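Local coordinates for protein bile salt hydrolase/transferase (Clostridium perfringens, PDB 2BJF) that hydrolyses glycine- and taurine-conjugated bile salts to free bile acids as an N-terminal nucleophile amidohydrolase, and also has bile acid amine N-acyltransferase activity, at residues 183-188 with 228-233; 251-256 with 277-282; 53-58 with 69-74. All blocks are in the same frame, centred on the assembly; numbering follows the deposited sequence. Where two conformers were deposited one is given.

The three contacts lie around the nucleophile C2: the side chains of F229, L256 and D69, one from each contact, are about 10, 9 and 8 Å from that of C2. Contacts 1 and 2 use the consecutive helices 225-243 and 249-257 and meet where V232 CG2 lies 3.6 Å from I255 CG2. The strand of contact 2 also meets contact 3, where Y278 OH is 2.6 Å from D69 OD1 and S280 OG is 2.9 Å from D69 OD2, both probable hydrogen bonds. D69 also pairs with the deoxycholate-binding R18 and is about 7 Å from bound deoxycholate. Contacts 1 and 3 do not touch; their nearest atoms are about 13 Å apart.

Contact 1 of 3, residues 183-188 with 228-233; sequences VANLNQ and RFIRVA
N185 ND2 rests against two carbons of I230, 3.6 Å from CD1 and 3.8 Å from CG1, so the amide nitrogen is met across this contact by hydrocarbon. The two side chains cross at about a right angle. CG of N185 is anti to the backbone N (chi1 -164°), and the CB bond already points at helix 225-243.

L186 carries most of the remaining contact. Its CB sets off alongside the facing helix rather than at it, and the end of the chain turns in, CD2 first. CD2 lodges among three residues: 3.7 Å from A233 CB, 3.8 Å from I230 CD1 and 4.1 Å from F229 CE2. F229 and A233 are one helical turn apart, joined by the bond from A233 N to F229 O (3.0 Å), and I230 lies beside them. L186 and I230 slide past each other in opposite directions. CD1 of L186 meets the F229 ring at its edge, near the ring plane, and is 4.1 Å from CE2. This ring is also stacked on H182 and touches V172 and T174, which probably limits its freedom to turn.

The backbone of 183-188 tightens here: Q188 N bonds N185 O three residues back at 3.1 Å, as in a 3-10 turn. L207 of a second subunit packs on L186, and W181 of a third on N185, burying the contact inside the tetramer.

The helix that receives L186 also carries R228, whose NH1 bonds C2 O and whose NH2 bonds N175 OD1. The arrangement is a largely apolar helix-helix interface, joining helix 179-186 to the helical layer beside the nucleophile of an Ntn-hydrolase.

Contact 2 of 3, residues 251-256 with 277-282; sequences EFFHIL and QYTSCM
Helix-on-sheet packing of the Ntn-hydrolase fold joins F252, F253 and L256 of helix 249-257 to T279 and C281 of strand 275-283, an inner strand of the antiparallel sheet that also holds strand 3-8 next to the nucleophile C2. The short helix and strand axes pass 9.4 Å apart and run roughly antiparallel, with 142° between their directions.

The contact with F252 is a sulfur-aromatic one. C281 SG sits over one face of the ring, 3.7 Å from its centroid and 16° off the normal, displaced toward the rim. C281 CB lies over the same ring 4.0 Å from the centroid, a CH-pi contact. SG gets there because it is anti to the backbone N of C281 (chi1 178°). The strand backbone joins in as well: S280 O comes within 3.4 Å of F252 CE2, approaching the ring obliquely.

F253 lies nearer the start of the strand, its ring reaching from T279 to C281. Its CE1 is 3.6 Å from T279 O, and its CE2 is 3.8 Å from C281 CB, so one ring bridges two residues whose CB atoms face the helix. S280, between them, points away, and its OG bonds D69 OD2 on the other side of the strand, near R18.

The helix faces another copy on its outer side, where E251 OE2 forms a salt bridge with R263 of the fourth subunit. At L256, N19 serves both elements: its ND2 bonds L256 O and its OD1 bonds T279 OG1, tying helix to strand. Next to that link, T279 CG2 lies between the two helix residues, 3.7 Å from F253 CE1 and 3.7 Å from L256 CD1.

Contact 3 of 3, residues 53-58 with 69-74; sequences AVLGMG and DGMNEK
E73 reaches back across the strand end to A53. Its CB passes 4.1 Å from A53 O, and CG, set between the backbone N and the carbonyl carbon (chi1 56°), lies 3.8 Å from A53 N. CD continues beside that nitrogen, and OE2 accepts its hydrogen at 2.9 Å in an almost straight bond (178°), using the anti lone pair. OE1, the other tip, forms a salt bridge with R35. The return bond, E73 N to A53 O at 3.1 Å, is more bent (138°), so the one residue grips both polar backbone atoms of A53.

From there the strands 54-58 and 70-72 run as an antiparallel ladder. L55 and M71 form a hydrogen-bonded pair, L55 N to M71 O at 2.9 Å and M71 N to L55 O at 2.8 Å. G56 and G70 face each other as a non-hydrogen-bonded pair with CA atoms only 3.7 Å apart. At M57 and D69 both bonds are weak, where the chain turns a corner. N72 OD1 accepts from K74 N, an Asx turn, while its ND2 bonds L110 O.

The two acids differ: D69 turns its carboxylate to R18, Y289 and the neighbouring strand 275-283, whereas E73 closes the strand end itself and, held by an amide and an arginine, would probably stay ionised.

Contact 1 of 3, residues 183-188 with 228-233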
# COMPACT_ATOMS: atom_id res chain seq x y z
N VAL A 183 16.70 -6.89 -4.83
CA VAL A 183 16.43 -7.72 -6.00
C VAL A 183 15.32 -8.74 -5.70
O VAL A 183 14.43 -8.95 -6.53
CB VAL A 183 17.71 -8.43 -6.52
CG1 VAL A 183 17.39 -9.40 -7.64
CG2 VAL A 183 18.72 -7.40 -6.99
N ALA A 184 15.36 -9.34 -4.51
CA ALA A 184 14.31 -10.25 -4.07
C ALA A 184 12.98 -9.52 -3.83
O ALA A 184 11.91 -10.08 -4.08
CB ALA A 184 14.74 -11.01 -2.82
N ASN A 185 13.07 -8.28 -3.35
CA ASN A 185 11.88 -7.46 -3.10
C ASN A 185 11.12 -7.11 -4.39
O ASN A 185 9.90 -6.95 -4.36
CB ASN A 185 12.24 -6.18 -2.33
CG ASN A 185 11.03 -5.50 -1.71
OD1 ASN A 185 10.11 -6.16 -1.20
ND2 ASN A 185 11.03 -4.17 -1.72
N LEU A 186 11.84 -7.03 -5.51
CA LEU A 186 11.22 -6.77 -6.81
C LEU A 186 10.18 -7.83 -7.17
O LEU A 186 9.17 -7.52 -7.80
CB LEU A 186 12.28 -6.70 -7.92
CG LEU A 186 13.26 -5.53 -7.93
CD1 LEU A 186 14.39 -5.84 -8.90
CD2 LEU A 186 12.58 -4.23 -8.31
N ASN A 187 10.43 -9.07 -6.76
CA ASN A 187 9.53 -10.20 -7.01
C ASN A 187 8.12 -10.03 -6.44
O ASN A 187 7.18 -10.68 -6.91
CB ASN A 187 10.15 -11.49 -6.49
CG ASN A 187 11.39 -11.91 -7.26
OD1 ASN A 187 11.52 -11.64 -8.45
ND2 ASN A 187 12.30 -12.59 -6.58
N GLN A 188 7.98 -9.18 -5.42
CA GLN A 188 6.67 -8.93 -4.82
C GLN A 188 5.77 -8.09 -5.72
O GLN A 188 4.55 -8.02 -5.50
CB GLN A 188 6.82 -8.24 -3.46
CG GLN A 188 7.32 -9.16 -2.34
CD GLN A 188 6.44 -10.39 -2.14
OE1 GLN A 188 6.88 -11.52 -2.34
NE2 GLN A 188 5.19 -10.17 -1.76
N ARG A 228 11.88 3.60 -2.99
CA ARG A 228 12.51 4.30 -4.11
C ARG A 228 13.14 3.33 -5.11
O ARG A 228 13.05 3.54 -6.32
CB ARG A 228 13.53 5.33 -3.61
CG ARG A 228 12.89 6.52 -2.92
CD ARG A 228 13.90 7.61 -2.58
NE ARG A 228 14.71 7.29 -1.40
CZ ARG A 228 15.94 6.78 -1.44
NH1 ARG A 228 16.52 6.52 -2.61
NH2 ARG A 228 16.60 6.54 -0.31
N PHE A 229 13.74 2.25 -4.60
CA PHE A 229 14.32 1.20 -5.45
C PHE A 229 13.25 0.60 -6.37
O PHE A 229 13.47 0.48 -7.57
CB PHE A 229 14.98 0.11 -4.59
CG PHE A 229 15.84 -0.85 -5.37
CD1 PHE A 229 17.22 -0.75 -5.35
CD2 PHE A 229 15.26 -1.89 -6.12
CE1 PHE A 229 18.03 -1.64 -6.06
CE2 PHE A 229 16.06 -2.78 -6.83
CZ PHE A 229 17.44 -2.66 -6.80
N ILE A 230 12.11 0.25 -5.79
CA ILE A 230 11.00 -0.32 -6.56
C ILE A 230 10.55 0.64 -7.66
O ILE A 230 10.43 0.25 -8.82
CB ILE A 230 9.80 -0.73 -5.66
CG1 ILE A 230 10.23 -1.77 -4.61
CG2 ILE A 230 8.61 -1.22 -6.50
CD1 ILE A 230 10.83 -3.06 -5.17
N ARG A 231 10.32 1.90 -7.29
CA ARG A 231 9.83 2.90 -8.25
C ARG A 231 10.79 3.11 -9.42
O ARG A 231 10.38 3.03 -10.58
CB ARG A 231 9.50 4.23 -7.56
CG ARG A 231 8.28 4.15 -6.64
CD ARG A 231 7.48 5.45 -6.64
NE ARG A 231 8.25 6.62 -6.20
CZ ARG A 231 8.53 6.92 -4.93
NH1 ARG A 231 8.12 6.13 -3.94
NH2 ARG A 231 9.23 8.01 -4.65
N VAL A 232 12.07 3.36 -9.12
CA VAL A 232 13.05 3.61 -10.18
C VAL A 232 13.26 2.38 -11.08
O VAL A 232 13.43 2.52 -12.29
CB VAL A 232 14.39 4.20 -9.62
CG1 VAL A 232 15.14 3.20 -8.76
CG2 VAL A 232 15.27 4.73 -10.75
N ALA A 233 13.23 1.19 -10.48
CA ALA A 233 13.39 -0.05 -11.24
C ALA A 233 12.30 -0.22 -12.30
O ALA A 233 12.59 -0.54 -13.45
CB ALA A 233 13.42 -1.25 -10.31

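Contact 2 of 3, residues 251-256 with 277-282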
# COMPACT_ATOMS: atom_id res chain seq x y z
N GLU A 251 15.11 12.40 -20.16
CA GLU A 251 14.39 11.23 -19.64
C GLU A 251 15.02 10.70 -18.35
O GLU A 251 14.31 10.25 -17.44
CB GLU A 251 14.33 10.11 -20.68
CG GLU A 251 13.60 10.45 -21.98
CD GLU A 251 12.11 10.70 -21.81
OE1 GLU A 251 11.58 10.58 -20.68
OE2 GLU A 251 11.45 11.01 -22.83
N PHE A 252 16.35 10.76 -18.28
CA PHE A 252 17.11 10.40 -17.10
C PHE A 252 16.63 11.20 -15.89
O PHE A 252 16.40 10.64 -14.81
CB PHE A 252 18.60 10.64 -17.36
CG PHE A 252 19.52 10.09 -16.31
CD1 PHE A 252 20.12 8.84 -16.48
CD2 PHE A 252 19.82 10.82 -15.16
CE1 PHE A 252 20.98 8.32 -15.52
CE2 PHE A 252 20.68 10.30 -14.19
CZ PHE A 252 21.26 9.05 -14.38
N PHE A 253 16.47 12.51 -16.08
CA PHE A 253 16.02 13.40 -15.01
C PHE A 253 14.56 13.17 -14.63
O PHE A 253 14.22 13.25 -13.45
CB PHE A 253 16.28 14.86 -15.40
CG PHE A 253 17.73 15.25 -15.34
CD1 PHE A 253 18.25 15.89 -14.22
CD2 PHE A 253 18.59 14.96 -16.40
CE1 PHE A 253 19.60 16.25 -14.16
CE2 PHE A 253 19.94 15.30 -16.35
CZ PHE A 253 20.44 15.95 -15.22
N HIS A 254 13.72 12.86 -15.61
CA HIS A 254 12.32 12.54 -15.34
C HIS A 254 12.18 11.32 -14.43
O HIS A 254 11.36 11.33 -13.51
CB HIS A 254 11.53 12.34 -16.63
CG HIS A 254 11.16 13.62 -17.31
ND1 HIS A 254 10.21 14.48 -16.81
CD2 HIS A 254 11.62 14.19 -18.45
CE1 HIS A 254 10.10 15.53 -17.61
NE2 HIS A 254 10.94 15.37 -18.61
N ILE A 255 12.98 10.29 -14.68
CA ILE A 255 12.98 9.09 -13.85
C ILE A 255 13.39 9.42 -12.41
O ILE A 255 12.68 9.08 -11.46
CB ILE A 255 13.88 7.97 -14.44
CG1 ILE A 255 13.31 7.46 -15.77
CG2 ILE A 255 14.02 6.81 -13.45
CD1 ILE A 255 14.26 6.57 -16.56
N LEU A 256 14.52 10.10 -12.25
CA LEU A 256 15.03 10.42 -10.92
C LEU A 256 14.18 11.44 -10.15
O LEU A 256 14.15 11.40 -8.91
CB LEU A 256 16.50 10.85 -10.97
CG LEU A 256 17.53 9.74 -11.24
CD1 LEU A 256 18.93 10.30 -11.16
CD2 LEU A 256 17.38 8.57 -10.27
N GLN A 277 19.65 17.11 -3.09
CA GLN A 277 20.47 18.32 -3.24
C GLN A 277 20.87 18.56 -4.69
O GLN A 277 20.84 19.70 -5.16
CB GLN A 277 21.72 18.24 -2.35
CG GLN A 277 21.44 18.14 -0.85
CD GLN A 277 21.06 19.47 -0.20
OE1 GLN A 277 20.60 19.50 0.94
NE2 GLN A 277 21.28 20.57 -0.91
N TYR A 278 21.24 17.49 -5.39
CA TYR A 278 21.56 17.56 -6.81
C TYR A 278 21.25 16.26 -7.54
O TYR A 278 21.11 15.20 -6.92
CB TYR A 278 23.02 18.01 -7.06
CG TYR A 278 24.11 17.01 -6.72
CD1 TYR A 278 24.46 16.00 -7.63
CD2 TYR A 278 24.81 17.09 -5.53
CE1 TYR A 278 25.47 15.09 -7.33
CE2 TYR A 278 25.83 16.19 -5.23
CZ TYR A 278 26.15 15.19 -6.13
OH TYR A 278 27.15 14.30 -5.82
N THR A 279 21.13 16.36 -8.86
CA THR A 279 20.95 15.21 -9.72
C THR A 279 22.00 15.28 -10.82
O THR A 279 22.06 16.25 -11.57
CB THR A 279 19.54 15.19 -10.34
OG1 THR A 279 18.56 15.18 -9.30
CG2 THR A 279 19.34 13.95 -11.22
N SER A 280 22.86 14.26 -10.87
CA SER A 280 23.92 14.20 -11.87
C SER A 280 23.64 13.13 -12.91
O SER A 280 23.03 12.10 -12.62
CB SER A 280 25.28 13.96 -11.21
OG SER A 280 25.37 12.66 -10.66
N CYS A 281 24.08 13.39 -14.14
CA CYS A 281 23.95 12.45 -15.24
C CYS A 281 25.19 12.56 -16.11
O CYS A 281 25.42 13.60 -16.74
CB CYS A 281 22.69 12.74 -16.06
SG CYS A 281 22.48 11.66 -17.50
N MET A 282 25.97 11.49 -16.14
CA MET A 282 27.20 11.46 -16.92
C MET A 282 26.99 10.72 -18.22
O MET A 282 26.53 9.58 -18.23
CB MET A 282 28.31 10.78 -16.11
CG MET A 282 28.75 11.55 -14.88
SD MET A 282 29.72 10.56 -13.73
CE MET A 282 28.43 9.86 -12.70

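Contact 3 of 3, residues 53-58 with 69-74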
# COMPACT_ATOMS: atom_id res chain seq x y z
N ALA A 53 42.43 10.48 -16.39
CA ALA A 53 41.83 11.75 -15.97
C ALA A 53 40.43 11.50 -15.41
O ALA A 53 39.72 10.61 -15.89
CB ALA A 53 41.78 12.72 -17.13
N VAL A 54 40.05 12.28 -14.41
CA VAL A 54 38.80 12.08 -13.67
C VAL A 54 37.97 13.36 -13.61
O VAL A 54 38.53 14.46 -13.47
CB VAL A 54 39.09 11.58 -12.22
CG1 VAL A 54 37.81 11.44 -11.41
CG2 VAL A 54 39.85 10.25 -12.24
N LEU A 55 36.65 13.23 -13.73
CA LEU A 55 35.72 14.34 -13.54
C LEU A 55 34.51 13.88 -12.74
O LEU A 55 33.89 12.87 -13.06
CB LEU A 55 35.27 14.93 -14.88
CG LEU A 55 34.32 16.13 -14.81
CD1 LEU A 55 35.03 17.38 -14.31
CD2 LEU A 55 33.68 16.40 -16.17
N GLY A 56 34.16 14.64 -11.70
CA GLY A 56 32.97 14.35 -10.90
C GLY A 56 32.71 15.31 -9.76
O GLY A 56 33.48 16.24 -9.53
N MET A 57 31.61 15.07 -9.05
CA MET A 57 31.27 15.87 -7.88
C MET A 57 32.02 15.36 -6.66
O MET A 57 32.06 14.16 -6.40
CB MET A 57 29.76 15.83 -7.61
CG MET A 57 29.27 16.89 -6.62
SD MET A 57 29.17 18.54 -7.35
CE MET A 57 27.67 18.39 -8.31
N GLY A 58 32.62 16.28 -5.92
CA GLY A 58 33.31 15.92 -4.69
C GLY A 58 33.69 17.15 -3.89
O GLY A 58 33.16 18.23 -4.10
N ASP A 69 30.44 11.15 -6.75
CA ASP A 69 30.21 10.43 -8.01
C ASP A 69 31.05 11.06 -9.11
O ASP A 69 31.34 12.25 -9.07
CB ASP A 69 28.72 10.41 -8.41
CG ASP A 69 28.09 11.79 -8.38
OD1 ASP A 69 27.67 12.22 -7.28
OD2 ASP A 69 27.99 12.43 -9.45
N GLY A 70 31.45 10.24 -10.08
CA GLY A 70 32.28 10.72 -11.17
C GLY A 70 32.55 9.69 -12.24
O GLY A 70 32.05 8.57 -12.18
N MET A 71 33.35 10.08 -13.22
CA MET A 71 33.76 9.19 -14.30
C MET A 71 35.20 9.47 -14.69
O MET A 71 35.77 10.49 -14.30
CB MET A 71 32.85 9.36 -15.52
CG MET A 71 32.92 10.75 -16.13
SD MET A 71 31.84 10.97 -17.54
CE MET A 71 31.49 12.70 -17.33
N ASN A 72 35.79 8.56 -15.45
CA ASN A 72 37.09 8.82 -16.07
C ASN A 72 37.00 8.97 -17.59
O ASN A 72 35.93 8.81 -18.19
CB ASN A 72 38.15 7.79 -15.63
CG ASN A 72 37.88 6.39 -16.15
OD1 ASN A 72 37.25 6.19 -17.19
ND2 ASN A 72 38.39 5.40 -15.43
N GLU A 73 38.14 9.28 -18.20
CA GLU A 73 38.24 9.51 -19.65
C GLU A 73 37.93 8.28 -20.51
O GLU A 73 37.74 8.40 -21.72
CB GLU A 73 39.64 10.02 -19.99
CG GLU A 73 40.75 9.09 -19.52
CD GLU A 73 42.11 9.50 -20.04
OE1 GLU A 73 42.36 9.34 -21.25
OE2 GLU A 73 42.93 9.98 -19.22
N LYS A 74 37.90 7.11 -19.88
CA LYS A 74 37.68 5.85 -20.59
C LYS A 74 36.21 5.43 -20.60
O LYS A 74 35.84 4.44 -21.23
CB LYS A 74 38.54 4.73 -19.99
CG LYS A 74 40.04 5.02 -19.92
CD LYS A 74 40.66 5.35 -21.28
CE LYS A 74 40.77 4.12 -22.18
NZ LYS A 74 41.47 4.44 -23.45